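Local coordinates for protein pullulanase (Klebsiella oxytoca, PDB 2YOC) that hydrolyses the alpha-1,6-glucosidic linkages of pullulan and related branched glucans, and is a substrate of the type 2 secretion system, at residues 104-115 with 126-137; 25-34 with 150-160. One frame throughout, in Å; residues are numbered along the deposited sequence.

Interaction 1: 104-115 with 126-137; sequences LNKESGCINVIV and DLRVAFGDFTDR
Phe131 sets its ring against 104-115 with the carbonyl of Ser108 at its edge, near the ring plane. Val129 O lies over the centre of one face, and NH1 of Arg137 over the centre of the opposite one. Two aliphatic groups come in obliquely at the far end of the ring: Leu104 CD2, 3.4 Å from Phe131 CE2, and Ile111 CG1, 3.6 Å from Phe131 CZ. Ile111 holds CG1 between its backbone N and carbonyl carbon (chi1 52°), which also brings that atom alongside CB of Val129.

The Arg137 guanidinium has Glu107 CG on one face. Glu107 OE2 stands 3.4 Å from Arg137 NH2, well out of the guanidinium plane, so this salt bridge is a meeting of charges with no N-H aimed at the oxygen; OE2 is also bound by the backbone N of Asn40. Arg128 works differently: Asn112 OD1 lies at the edge of the Arg128 guanidinium, in its plane, and takes a weak bond of 3.5 Å from NE, while Asn112 ND2 binds Trp68 O and Asn70 OD1.

Between the two strands, Val113 and Leu127 form a hydrogen-bonded antiparallel pair, with Val113 N to Leu127 O at 3.2 Å and Leu127 N to Val113 O at 3.1 Å. Phe131 N also bonds to Gly109 O at 3.2 Å. Cys110 is disulfide-bonded to Cys73.

Strands 110-117 and 127-130 make a beta hairpin at one side of a three-stranded antiparallel sheet. Its Val113, Leu127, Val129 face turns inward, Val129 and Leu127 meeting strands 41-46 and 138-141, consistent with the beta-sandwich build of the transthyretin clan.

Interaction 2: 25-34 with 150-160; sequences LPDVAVPGEA and DSRADAFRAAF
An irregular, proline-bearing segment near the N-terminus of the chain, 25-34, runs along the short helix 152-159, and Glu33 meets the first turn of that helix. Glu33 OE2 accepts the backbone N-H of Arg152 at 2.6 Å, nearly straight at 170°, through its syn lone pair. The Glu33 side chain sets off away from the helix, but a fold at chi2 (-41°) swings the carboxylate back over the helix start. Its negative charge there probably sits well with the helix dipole. Ser151, the N-cap residue, meanwhile gives its hydroxyl to Asp154 OD1 at 2.7 Å.

Arg152 slides past Glu33 in the opposite direction, so that their charged ends stay apart. Its guanidinium is sandwiched: CB of Pro31 covers one face and the carbonyl oxygen of Glu33 lies over the other, 3.2 Å above the plane, without forming a hydrogen bond. The charge itself is answered by Asp94, in a salt bridge with NH2.

Further along, the helix turns its aromatic side to the segment, and the packing is of the CH-pi kind between proline and phenylalanine. CD of Pro31 sits over a face of the Phe156 ring, 4.1 Å from its centroid; Val30 CG1 comes in obliquely, 3.7 Å from Phe156 CE1. At the helix end, CG of Pro26 lies over a face of the Phe160 ring, 3.9 Å from its centroid and 16° off the ring normal. Leu25 CG closes on Phe160 CB at 3.8 Å. Both rings also pack on Ile52 of helix 49-52, so the phenylalanines fill the gap between that helix and segment 25-34, while Ala29 O is held by the Tyr96 hydroxyl.

Both contacts are partly buried and lie on the same side of the chain's centre, their own centres about 21 Å apart. Interaction 1 joins neighbouring strands, and cross-strand backbone bonds do much of the work; interaction 2 joins pieces more than a hundred residues apart in sequence, and a single backbone-to-carboxylate bond is helped by proline rings lying on aromatic faces. They meet where Phe134 CE2 lies 3.6 Å from Asp150 N. Strand 138-141 also links them, touching Leu127 of the hairpin on the one hand and Glu33 and Arg152 on the other. A second subunit reaches Asp126 in interaction 1, whereas no other chain of the assembly touches interaction 2.

Interaction 1: 104-115 with 126-137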
loop_
_atom_site.group_PDB
_atom_site.type_symbol
_atom_site.label_atom_id
_atom_site.label_comp_id
_atom_site.label_asym_id
_atom_site.label_seq_id
_atom_site.Cartn_x
_atom_site.Cartn_y
_atom_site.Cartn_z
ATOM N N LEU B 104 -17.374 -48.696 -41.875
ATOM C CA LEU B 104 -17.616 -49.347 -40.595
ATOM C C LEU B 104 -16.969 -50.710 -40.428
ATOM O O LEU B 104 -16.592 -51.362 -41.404
ATOM C CB LEU B 104 -19.116 -49.450 -40.334
ATOM C CG LEU B 104 -19.705 -48.293 -39.578
ATOM C CD1 LEU B 104 -20.893 -47.771 -40.262
ATOM C CD2 LEU B 104 -20.098 -48.670 -38.247
ATOM N N ASN B 105 -16.821 -51.119 -39.164
ATOM C CA ASN B 105 -16.299 -52.406 -38.719
ATOM C C ASN B 105 -17.527 -53.324 -38.500
ATOM O O ASN B 105 -17.598 -54.421 -39.063
ATOM C CB ASN B 105 -15.416 -52.177 -37.459
ATOM C CG ASN B 105 -15.431 -53.167 -36.299
ATOM O OD1 ASN B 105 -16.253 -54.087 -36.186
ATOM N ND2 ASN B 105 -14.529 -52.938 -35.356
ATOM N N LYS B 106 -18.512 -52.830 -37.725
ATOM C CA LYS B 106 -19.770 -53.512 -37.408
ATOM C C LYS B 106 -20.992 -52.594 -37.638
ATOM O O LYS B 106 -20.944 -51.406 -37.296
ATOM C CB LYS B 106 -19.763 -54.093 -35.967
ATOM C CG LYS B 106 -19.497 -53.086 -34.846
ATOM C CD LYS B 106 -19.648 -53.698 -33.463
ATOM C CE LYS B 106 -19.491 -52.683 -32.349
ATOM N NZ LYS B 106 -18.107 -52.129 -32.289
ATOM N N GLU B 107 -22.094 -53.164 -38.195
ATOM C CA GLU B 107 -23.360 -52.454 -38.452
ATOM C C GLU B 107 -24.136 -52.136 -37.148
ATOM O O GLU B 107 -25.126 -51.396 -37.188
ATOM C CB GLU B 107 -24.240 -53.234 -39.451
ATOM C CG GLU B 107 -23.819 -53.116 -40.909
ATOM C CD GLU B 107 -24.872 -53.532 -41.920
ATOM O OE1 GLU B 107 -25.554 -54.556 -41.685
ATOM O OE2 GLU B 107 -25.026 -52.829 -42.944
ATOM N N SER B 108 -23.676 -52.706 -36.005
ATOM C CA SER B 108 -24.214 -52.523 -34.652
ATOM C C SER B 108 -23.351 -51.502 -33.860
ATOM O O SER B 108 -22.254 -51.148 -34.295
ATOM C CB SER B 108 -24.261 -53.866 -33.930
ATOM O OG SER B 108 -24.589 -53.717 -32.560
ATOM N N GLY B 109 -23.866 -51.025 -32.730
ATOM C CA GLY B 109 -23.158 -50.081 -31.873
ATOM C C GLY B 109 -23.319 -48.624 -32.248
ATOM O O GLY B 109 -24.425 -48.185 -32.575
ATOM N N CYS B 110 -22.211 -47.859 -32.163
ATOM C CA CYS B 110 -22.171 -46.416 -32.438
ATOM C C CYS B 110 -20.788 -45.920 -32.897
ATOM O O CYS B 110 -19.809 -46.668 -32.823
ATOM C CB CYS B 110 -22.682 -45.620 -31.236
ATOM S SG CYS B 110 -21.720 -45.861 -29.719
ATOM N N ILE B 111 -20.709 -44.648 -33.343
ATOM C CA ILE B 111 -19.482 -43.995 -33.822
ATOM C C ILE B 111 -19.312 -42.583 -33.222
ATOM O O ILE B 111 -20.316 -41.912 -32.956
ATOM C CB ILE B 111 -19.443 -43.961 -35.374
ATOM C CG1 ILE B 111 -20.749 -43.360 -35.959
ATOM C CG2 ILE B 111 -19.159 -45.359 -35.935
ATOM C CD1 ILE B 111 -20.702 -42.839 -37.420
ATOM N N ASN B 112 -18.045 -42.133 -33.022
ATOM C CA ASN B 112 -17.722 -40.789 -32.496
ATOM C C ASN B 112 -17.352 -39.838 -33.645
ATOM O O ASN B 112 -16.296 -40.000 -34.267
ATOM C CB ASN B 112 -16.569 -40.824 -31.476
ATOM C CG ASN B 112 -16.785 -41.683 -30.266
ATOM O OD1 ASN B 112 -17.547 -41.342 -29.351
ATOM N ND2 ASN B 112 -16.041 -42.775 -30.201
ATOM N N VAL B 113 -18.218 -38.851 -33.918
ATOM C CA VAL B 113 -18.002 -37.864 -34.980
ATOM C C VAL B 113 -17.848 -36.449 -34.405
ATOM O O VAL B 113 -18.674 -35.997 -33.610
ATOM C CB VAL B 113 -19.116 -37.887 -36.065
ATOM C CG1 VAL B 113 -18.650 -37.203 -37.350
ATOM C CG2 VAL B 113 -19.603 -39.302 -36.347
ATOM N N ILE B 114 -16.788 -35.754 -34.823
ATOM C CA ILE B 114 -16.565 -34.355 -34.485
ATOM C C ILE B 114 -16.510 -33.673 -35.829
ATOM O O ILE B 114 -15.586 -33.902 -36.615
ATOM C CB ILE B 114 -15.329 -34.059 -33.589
ATOM C CG1 ILE B 114 -15.497 -34.687 -32.185
ATOM C CG2 ILE B 114 -15.111 -32.542 -33.477
ATOM C CD1 ILE B 114 -14.215 -34.953 -31.435
ATOM N N VAL B 115 -17.550 -32.910 -36.122
ATOM C CA VAL B 115 -17.683 -32.185 -37.376
ATOM C C VAL B 115 -16.860 -30.884 -37.284
ATOM O O VAL B 115 -17.025 -30.121 -36.332
ATOM C CB VAL B 115 -19.185 -31.979 -37.698
ATOM C CG1 VAL B 115 -19.385 -31.039 -38.882
ATOM C CG2 VAL B 115 -19.878 -33.321 -37.943
ATOM N N ASP B 126 -19.684 -33.459 -28.751
ATOM C CA ASP B 126 -19.113 -34.607 -29.448
ATOM C C ASP B 126 -20.304 -35.500 -29.817
ATOM O O ASP B 126 -21.044 -35.948 -28.930
ATOM C CB ASP B 126 -18.128 -35.376 -28.544
ATOM C CG ASP B 126 -16.975 -34.583 -27.964
ATOM O OD1 ASP B 126 -16.790 -33.415 -28.369
ATOM O OD2 ASP B 126 -16.254 -35.133 -27.106
ATOM N N LEU B 127 -20.532 -35.696 -31.118
ATOM C CA LEU B 127 -21.648 -36.511 -31.581
ATOM C C LEU B 127 -21.383 -37.990 -31.345
ATOM O O LEU B 127 -20.235 -38.443 -31.419
ATOM C CB LEU B 127 -21.936 -36.273 -33.072
ATOM C CG LEU B 127 -22.210 -34.843 -33.522
ATOM C CD1 LEU B 127 -22.003 -34.701 -35.029
ATOM C CD2 LEU B 127 -23.607 -34.391 -33.118
ATOM N N ARG B 128 -22.452 -38.733 -31.044
ATOM C CA ARG B 128 -22.419 -40.176 -30.855
ATOM C C ARG B 128 -23.602 -40.719 -31.639
ATOM O O ARG B 128 -24.751 -40.545 -31.225
ATOM C CB ARG B 128 -22.448 -40.556 -29.364
ATOM C CG ARG B 128 -21.068 -40.536 -28.703
ATOM C CD ARG B 128 -21.111 -41.035 -27.267
ATOM N NE ARG B 128 -19.775 -41.177 -26.675
ATOM C CZ ARG B 128 -19.540 -41.415 -25.383
ATOM N NH1 ARG B 128 -20.549 -41.537 -24.527
ATOM N NH2 ARG B 128 -18.294 -41.529 -24.938
ATOM N N VAL B 129 -23.320 -41.280 -32.833
ATOM C CA VAL B 129 -24.338 -41.802 -33.752
ATOM C C VAL B 129 -24.709 -43.256 -33.407
ATOM O O VAL B 129 -24.011 -44.181 -33.820
ATOM C CB VAL B 129 -23.947 -41.614 -35.252
ATOM C CG1 VAL B 129 -25.046 -42.118 -36.192
ATOM C CG2 VAL B 129 -23.601 -40.162 -35.561
ATOM N N ALA B 130 -25.819 -43.446 -32.668
ATOM C CA ALA B 130 -26.308 -44.765 -32.281
ATOM C C ALA B 130 -27.126 -45.365 -33.415
ATOM O O ALA B 130 -28.222 -44.886 -33.705
ATOM C CB ALA B 130 -27.145 -44.663 -31.014
ATOM N N PHE B 131 -26.585 -46.416 -34.067
ATOM C CA PHE B 131 -27.212 -47.123 -35.199
ATOM C C PHE B 131 -28.519 -47.861 -34.842
ATOM O O PHE B 131 -29.243 -48.306 -35.740
ATOM C CB PHE B 131 -26.207 -48.052 -35.902
ATOM C CG PHE B 131 -24.891 -47.420 -36.301
ATOM C CD1 PHE B 131 -24.849 -46.376 -37.222
ATOM C CD2 PHE B 131 -23.691 -47.885 -35.776
ATOM C CE1 PHE B 131 -23.634 -45.812 -37.615
ATOM C CE2 PHE B 131 -22.476 -47.307 -36.153
ATOM C CZ PHE B 131 -22.457 -46.283 -37.081
ATOM N N GLY B 132 -28.796 -47.963 -33.540
ATOM C CA GLY B 132 -30.009 -48.538 -32.974
ATOM C C GLY B 132 -31.068 -47.473 -32.746
ATOM O O GLY B 132 -32.146 -47.773 -32.231
ATOM N N ASP B 133 -30.745 -46.209 -33.113
ATOM C CA ASP B 133 -31.622 -45.036 -33.037
ATOM C C ASP B 133 -31.960 -44.548 -34.463
ATOM O O ASP B 133 -33.034 -43.980 -34.677
ATOM C CB ASP B 133 -30.970 -43.896 -32.211
ATOM C CG ASP B 133 -30.864 -44.084 -30.697
ATOM O OD1 ASP B 133 -31.391 -45.100 -30.177
ATOM O OD2 ASP B 133 -30.273 -43.204 -30.031
ATOM N N PHE B 134 -31.030 -44.777 -35.431
ATOM C CA PHE B 134 -31.138 -44.413 -36.852
ATOM C C PHE B 134 -30.843 -45.666 -37.677
ATOM O O PHE B 134 -29.689 -45.916 -38.048
ATOM C CB PHE B 134 -30.173 -43.256 -37.210
ATOM C CG PHE B 134 -30.400 -41.989 -36.422
ATOM C CD1 PHE B 134 -29.826 -41.821 -35.169
ATOM C CD2 PHE B 134 -31.200 -40.970 -36.926
ATOM C CE1 PHE B 134 -30.072 -40.670 -34.420
ATOM C CE2 PHE B 134 -31.426 -39.807 -36.187
ATOM C CZ PHE B 134 -30.874 -39.672 -34.932
ATOM N N THR B 135 -31.897 -46.477 -37.908
ATOM C CA THR B 135 -31.834 -47.750 -38.629
ATOM C C THR B 135 -31.186 -47.702 -40.001
ATOM O O THR B 135 -30.473 -48.642 -40.361
ATOM C CB THR B 135 -33.171 -48.507 -38.576
ATOM O OG1 THR B 135 -34.239 -47.713 -39.095
ATOM C CG2 THR B 135 -33.509 -48.954 -37.176
ATOM N N ASP B 136 -31.394 -46.592 -40.741
ATOM C CA ASP B 136 -30.900 -46.342 -42.104
ATOM C C ASP B 136 -29.395 -46.027 -42.239
ATOM O O ASP B 136 -28.830 -46.181 -43.332
ATOM C CB ASP B 136 -31.753 -45.256 -42.799
ATOM C CG ASP B 136 -32.159 -44.069 -41.947
ATOM O OD1 ASP B 136 -31.270 -43.435 -41.340
ATOM O OD2 ASP B 136 -33.360 -43.758 -41.904
ATOM N N ARG B 137 -28.760 -45.568 -41.131
ATOM C CA ARG B 137 -27.353 -45.155 -41.043
ATOM C C ARG B 137 -27.051 -43.888 -41.853
ATOM O O ARG B 137 -25.928 -43.377 -41.815
ATOM C CB ARG B 137 -26.366 -46.313 -41.258
ATOM C CG ARG B 137 -26.222 -47.164 -39.996
ATOM C CD ARG B 137 -26.375 -48.661 -40.201
ATOM N NE ARG B 137 -25.547 -49.143 -41.301
ATOM C CZ ARG B 137 -24.258 -49.443 -41.196
ATOM N NH1 ARG B 137 -23.636 -49.337 -40.031
ATOM N NH2 ARG B 137 -23.584 -49.862 -42.248
#

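Interaction 2: 25-34 with 150-160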
loop_
_atom_site.group_PDB
_atom_site.type_symbol
_atom_site.label_atom_id
_atom_site.label_comp_id
_atom_site.label_asym_id
_atom_site.label_seq_id
_atom_site.Cartn_x
_atom_site.Cartn_y
_atom_site.Cartn_z
ATOM N N LEU B 25 -40.380 -19.717 -45.801
ATOM C CA LEU B 25 -39.047 -20.324 -45.856
ATOM C C LEU B 25 -38.315 -19.928 -47.166
ATOM O O LEU B 25 -39.012 -19.561 -48.111
ATOM C CB LEU B 25 -39.226 -21.856 -45.781
ATOM C CG LEU B 25 -38.962 -22.539 -44.431
ATOM C CD1 LEU B 25 -39.988 -22.168 -43.409
ATOM C CD2 LEU B 25 -38.963 -24.035 -44.571
ATOM N N PRO B 26 -36.955 -19.994 -47.296
ATOM C CA PRO B 26 -36.316 -19.647 -48.591
ATOM C C PRO B 26 -36.790 -20.500 -49.769
ATOM O O PRO B 26 -37.100 -21.668 -49.551
ATOM C CB PRO B 26 -34.815 -19.854 -48.320
ATOM C CG PRO B 26 -34.744 -20.788 -47.174
ATOM C CD PRO B 26 -35.937 -20.399 -46.315
ATOM N N ASP B 27 -36.915 -19.914 -50.995
ATOM C CA ASP B 27 -37.383 -20.657 -52.187
ATOM C C ASP B 27 -36.345 -21.666 -52.687
ATOM O O ASP B 27 -35.665 -21.458 -53.688
ATOM C CB ASP B 27 -37.932 -19.744 -53.305
ATOM C CG ASP B 27 -38.722 -20.466 -54.403
ATOM O OD1 ASP B 27 -39.145 -21.632 -54.179
ATOM O OD2 ASP B 27 -38.961 -19.848 -55.462
ATOM N N VAL B 28 -36.224 -22.751 -51.941
ATOM C CA VAL B 28 -35.307 -23.865 -52.151
ATOM C C VAL B 28 -36.134 -25.106 -51.808
ATOM O O VAL B 28 -36.754 -25.134 -50.743
ATOM C CB VAL B 28 -34.072 -23.731 -51.200
ATOM C CG1 VAL B 28 -33.298 -25.059 -51.097
ATOM C CG2 VAL B 28 -33.151 -22.571 -51.612
ATOM N N ALA B 29 -36.168 -26.108 -52.684
ATOM C CA ALA B 29 -36.934 -27.323 -52.411
ATOM C C ALA B 29 -36.327 -28.090 -51.212
ATOM O O ALA B 29 -35.135 -27.927 -50.914
ATOM C CB ALA B 29 -36.968 -28.207 -53.645
ATOM N N VAL B 30 -37.151 -28.881 -50.496
ATOM C CA VAL B 30 -36.637 -29.647 -49.362
ATOM C C VAL B 30 -35.733 -30.787 -49.863
ATOM O O VAL B 30 -36.113 -31.492 -50.800
ATOM C CB VAL B 30 -37.690 -30.077 -48.302
ATOM C CG1 VAL B 30 -38.437 -28.876 -47.743
ATOM C CG2 VAL B 30 -38.666 -31.118 -48.838
ATOM N N PRO B 31 -34.513 -30.927 -49.308
ATOM C CA PRO B 31 -33.590 -31.971 -49.792
ATOM C C PRO B 31 -33.994 -33.411 -49.503
ATOM O O PRO B 31 -34.696 -33.685 -48.523
ATOM C CB PRO B 31 -32.285 -31.626 -49.100
ATOM C CG PRO B 31 -32.698 -30.914 -47.866
ATOM C CD PRO B 31 -33.916 -30.134 -48.222
ATOM N N GLY B 32 -33.493 -34.315 -50.343
ATOM C CA GLY B 32 -33.793 -35.739 -50.258
ATOM C C GLY B 32 -32.619 -36.686 -50.143
ATOM O O GLY B 32 -32.553 -37.675 -50.880
ATOM N N GLU B 33 -31.714 -36.418 -49.177
ATOM C CA GLU B 33 -30.533 -37.229 -48.837
ATOM C C GLU B 33 -29.392 -37.208 -49.838
ATOM O O GLU B 33 -28.246 -37.009 -49.437
ATOM C CB GLU B 33 -30.885 -38.690 -48.449
ATOM C CG GLU B 33 -31.931 -38.875 -47.357
ATOM C CD GLU B 33 -31.860 -37.932 -46.171
ATOM O OE1 GLU B 33 -31.080 -38.199 -45.228
ATOM O OE2 GLU B 33 -32.586 -36.914 -46.195
ATOM N N ALA B 34 -29.686 -37.448 -51.125
ATOM C CA ALA B 34 -28.716 -37.540 -52.225
ATOM C C ALA B 34 -27.851 -38.817 -52.168
ATOM O O ALA B 34 -27.513 -39.356 -53.224
ATOM C CB ALA B 34 -27.847 -36.286 -52.316
ATOM N N ASP B 150 -32.633 -37.848 -38.978
ATOM C CA ASP B 150 -32.669 -39.035 -39.835
ATOM C C ASP B 150 -32.646 -38.632 -41.310
ATOM O O ASP B 150 -32.216 -39.411 -42.171
ATOM C CB ASP B 150 -33.886 -39.931 -39.519
ATOM C CG ASP B 150 -35.237 -39.239 -39.582
ATOM O OD1 ASP B 150 -35.433 -38.240 -38.841
ATOM O OD2 ASP B 150 -36.121 -39.722 -40.342
ATOM N N SER B 151 -33.105 -37.410 -41.593
ATOM C CA SER B 151 -33.152 -36.904 -42.947
ATOM C C SER B 151 -32.575 -35.510 -43.092
ATOM O O SER B 151 -32.495 -34.752 -42.123
ATOM C CB SER B 151 -34.572 -36.977 -43.509
ATOM O OG SER B 151 -35.341 -35.816 -43.239
ATOM N N ARG B 152 -32.185 -35.182 -44.322
ATOM C CA ARG B 152 -31.688 -33.882 -44.718
ATOM C C ARG B 152 -32.876 -32.912 -44.637
ATOM O O ARG B 152 -32.695 -31.744 -44.290
ATOM C CB ARG B 152 -31.159 -33.967 -46.147
ATOM C CG ARG B 152 -29.878 -33.200 -46.356
ATOM C CD ARG B 152 -28.905 -34.088 -47.070
ATOM N NE ARG B 152 -28.202 -33.428 -48.167
ATOM C CZ ARG B 152 -28.592 -33.468 -49.438
ATOM N NH1 ARG B 152 -29.709 -34.101 -49.778
ATOM N NH2 ARG B 152 -27.881 -32.865 -50.372
ATOM N N ALA B 153 -34.102 -33.429 -44.912
ATOM C CA ALA B 153 -35.374 -32.704 -44.855
ATOM C C ALA B 153 -35.647 -32.214 -43.423
ATOM O O ALA B 153 -35.759 -30.998 -43.197
ATOM C CB ALA B 153 -36.509 -33.605 -45.339
ATOM N N ASP B 154 -35.670 -33.170 -42.457
ATOM C CA ASP B 154 -35.873 -32.948 -41.022
ATOM C C ASP B 154 -34.886 -31.908 -40.491
ATOM O O ASP B 154 -35.269 -31.052 -39.687
ATOM C CB ASP B 154 -35.744 -34.275 -40.248
ATOM C CG ASP B 154 -36.905 -35.243 -40.420
ATOM O OD1 ASP B 154 -37.391 -35.398 -41.566
ATOM O OD2 ASP B 154 -37.293 -35.888 -39.419
ATOM N N ALA B 155 -33.635 -31.954 -40.993
ATOM C CA ALA B 155 -32.583 -31.007 -40.655
ATOM C C ALA B 155 -32.886 -29.632 -41.265
ATOM O O ALA B 155 -32.871 -28.640 -40.546
ATOM C CB ALA B 155 -31.244 -31.517 -41.151
ATOM N N PHE B 156 -33.184 -29.578 -42.577
ATOM C CA PHE B 156 -33.500 -28.341 -43.304
ATOM C C PHE B 156 -34.659 -27.575 -42.624
ATOM O O PHE B 156 -34.543 -26.359 -42.372
ATOM C CB PHE B 156 -33.774 -28.669 -44.789
ATOM C CG PHE B 156 -34.249 -27.535 -45.659
ATOM C CD1 PHE B 156 -35.606 -27.297 -45.827
ATOM C CD2 PHE B 156 -33.350 -26.767 -46.383
ATOM C CE1 PHE B 156 -36.052 -26.261 -46.646
ATOM C CE2 PHE B 156 -33.800 -25.736 -47.212
ATOM C CZ PHE B 156 -35.141 -25.466 -47.305
ATOM N N ARG B 157 -35.753 -28.311 -42.288
ATOM C CA ARG B 157 -36.933 -27.762 -41.603
ATOM C C ARG B 157 -36.506 -27.118 -40.258
ATOM O O ARG B 157 -36.894 -25.983 -39.951
ATOM C CB ARG B 157 -37.991 -28.864 -41.387
ATOM C CG ARG B 157 -38.719 -29.329 -42.651
ATOM C CD ARG B 157 -39.573 -30.545 -42.332
ATOM N NE ARG B 157 -40.054 -31.247 -43.525
ATOM C CZ ARG B 157 -39.971 -32.566 -43.708
ATOM N NH1 ARG B 157 -39.406 -33.337 -42.784
ATOM N NH2 ARG B 157 -40.452 -33.124 -44.812
ATOM N N ALA B 158 -35.647 -27.838 -39.506
ATOM C CA ALA B 158 -35.079 -27.410 -38.238
ATOM C C ALA B 158 -34.178 -26.206 -38.431
ATOM O O ALA B 158 -34.180 -25.306 -37.604
ATOM C CB ALA B 158 -34.290 -28.537 -37.630
ATOM N N ALA B 159 -33.425 -26.170 -39.529
ATOM C CA ALA B 159 -32.539 -25.061 -39.850
ATOM C C ALA B 159 -33.326 -23.782 -40.136
ATOM O O ALA B 159 -32.946 -22.703 -39.680
ATOM C CB ALA B 159 -31.671 -25.423 -41.035
ATOM N N PHE B 160 -34.450 -23.905 -40.842
ATOM C CA PHE B 160 -35.276 -22.738 -41.170
ATOM C C PHE B 160 -36.521 -22.677 -40.287
ATOM O O PHE B 160 -37.641 -22.520 -40.770
ATOM C CB PHE B 160 -35.566 -22.718 -42.687
ATOM C CG PHE B 160 -34.278 -22.601 -43.476
ATOM C CD1 PHE B 160 -33.613 -21.386 -43.570
ATOM C CD2 PHE B 160 -33.689 -23.721 -44.060
ATOM C CE1 PHE B 160 -32.408 -21.283 -44.274
ATOM C CE2 PHE B 160 -32.461 -23.619 -44.724
ATOM C CZ PHE B 160 -31.838 -22.402 -44.841
#